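Local coordinates for protein beta-lactamase (Francisella tularensis subsp. tularensis, PDB 3P09) that probably hydrolyses the ring of beta-lactam antibiotics to give substituted beta-amino acids, as a member of the class A beta-lactamase family, at residues N174-P178 and K179-K183. Numbering follows the deposited sequence.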
loop_
_atom_site.group_PDB
_atom_site.type_symbol
_atom_site.label_atom_id
_atom_site.label_comp_id
_atom_site.label_asym_id
_atom_site.label_seq_id
_atom_site.Cartn_x
_atom_site.Cartn_y
_atom_site.Cartn_z
ATOM N N ASN A 174 14.273 0.599 0.167
ATOM C CA ASN A 174 13.022 -0.084 -0.187
ATOM C C ASN A 174 12.204 -0.472 1.035
ATOM O O ASN A 174 11.533 -1.493 1.038
ATOM C CB ASN A 174 13.299 -1.286 -1.100
ATOM C CG ASN A 174 13.958 -0.871 -2.415
ATOM O OD1 ASN A 174 13.809 0.268 -2.856
ATOM N ND2 ASN A 174 14.678 -1.794 -3.048
ATOM N N LYS A 175 12.277 0.361 2.074
ATOM C CA LYS A 175 11.479 0.160 3.281
ATOM C C LYS A 175 10.683 1.413 3.641
ATOM O O LYS A 175 10.951 2.503 3.132
ATOM C CB LYS A 175 12.374 -0.227 4.455
ATOM C CG LYS A 175 13.028 -1.592 4.278
ATOM C CD LYS A 175 13.679 -2.079 5.545
ATOM C CE LYS A 175 14.426 -3.399 5.302
ATOM N NZ LYS A 175 15.344 -3.754 6.441
ATOM N N THR A 176 9.691 1.242 4.506
ATOM C CA THR A 176 8.937 2.384 5.025
ATOM C C THR A 176 8.629 2.083 6.492
ATOM O O THR A 176 8.986 1.009 6.981
ATOM C CB THR A 176 7.636 2.589 4.205
ATOM O OG1 THR A 176 6.935 3.749 4.680
ATOM C CG2 THR A 176 6.730 1.366 4.324
ATOM N N THR A 177 7.966 3.007 7.193
ATOM C CA THR A 177 7.531 2.758 8.571
ATOM C C THR A 177 6.005 2.737 8.611
ATOM O O THR A 177 5.354 3.333 7.745
ATOM C CB THR A 177 7.987 3.888 9.542
ATOM O OG1 THR A 177 7.422 5.138 9.114
ATOM C CG2 THR A 177 9.527 3.999 9.596
ATOM N N PRO A 178 5.424 2.058 9.614
ATOM C CA PRO A 178 3.961 2.090 9.710
ATOM C C PRO A 178 3.428 3.527 9.784
ATOM O O PRO A 178 2.425 3.851 9.164
ATOM C CB PRO A 178 3.677 1.325 11.004
ATOM C CG PRO A 178 4.853 0.358 11.146
ATOM C CD PRO A 178 6.036 1.167 10.623
ATOM N N LYS A 179 4.115 4.396 10.510
ATOM C CA LYS A 179 3.644 5.769 10.656
ATOM C C LYS A 179 3.645 6.496 9.312
ATOM O O LYS A 179 2.649 7.100 8.915
ATOM C CB LYS A 179 4.512 6.512 11.692
ATOM C CG LYS A 179 4.021 7.898 12.071
ATOM C CD LYS A 179 4.921 8.511 13.143
ATOM C CE LYS A 179 4.474 9.928 13.487
ATOM N NZ LYS A 179 5.336 10.575 14.520
ATOM N N ALA A 180 4.762 6.416 8.593
ATOM C CA ALA A 180 4.912 7.175 7.364
ATOM C C ALA A 180 3.912 6.726 6.306
ATOM O O ALA A 180 3.259 7.552 5.655
ATOM C CB ALA A 180 6.358 7.077 6.828
ATOM N N ILE A 181 3.801 5.417 6.128
ATOM C CA ILE A 181 2.985 4.882 5.048
ATOM C C ILE A 181 1.503 5.091 5.338
ATOM O O ILE A 181 0.719 5.275 4.421
ATOM C CB ILE A 181 3.270 3.397 4.784
ATOM C CG1 ILE A 181 2.781 3.018 3.383
ATOM C CG2 ILE A 181 2.635 2.514 5.871
ATOM C CD1 ILE A 181 3.567 3.729 2.286
ATOM N N THR A 182 1.134 5.117 6.618
ATOM C CA THR A 182 -0.262 5.294 7.016
ATOM C C THR A 182 -0.672 6.765 6.923
ATOM O O THR A 182 -1.758 7.079 6.455
ATOM C CB THR A 182 -0.523 4.741 8.453
ATOM O OG1 THR A 182 -0.242 3.342 8.477
ATOM C CG2 THR A 182 -1.978 4.933 8.880
ATOM N N LYS A 183 0.188 7.668 7.383
ATOM C CA LYS A 183 -0.024 9.093 7.130
ATOM C C LYS A 183 -0.158 9.352 5.616
ATOM O O LYS A 183 -0.968 10.174 5.184
ATOM C CB LYS A 183 1.110 9.935 7.740
ATOM C CG LYS A 183 1.080 9.986 9.278
ATOM C CD LYS A 183 1.963 11.102 9.858
ATOM C CE LYS A 183 3.312 11.143 9.199
ATOM N NZ LYS A 183 4.059 12.405 9.513
#
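An N-capped helix start joins Thr-177 to Ala-180, where strand 175-176 gives way to helix 178-190. Thr-177 OG1 accepts the Ala-180 N-H at 3.0 Å, and the side chain of Ala-180 comes close as well, its CB 3.2 Å from the same OG1. With its OG1 between the backbone N and the carbonyl carbon (chi1 60°), Thr-177 turns the hydroxyl toward the Ala-180 N-H. Thr-177 O opens the helical ladder, receiving Ile-181 N at 3.1 Å in a nearly straight bond. Pro-178 fills the N1 position, where a ring nitrogen without a hydrogen costs the helix no bond. In the class A beta-lactamase fold this turn lies between the five-stranded sheet and helix 66-80: Pro-178 and Thr-182 pack on Tyr-42 of the sheet, whereas Ile-181 touches Phe-68 and Leu-69 of the helix. Pro-178 O is gripped twice by Thr-182, one turn further along: by its N and, at 2.8 Å, by its OG1, the two donors arriving from opposite faces of the carbonyl plane. Just before the cap, the side chain of Thr-176 crosses that of Ile-181 at about a right angle, OG1 lying 3.7 Å from Ile-181 CB while that hydroxyl is hydrogen-bonded to Thr-155 OG1.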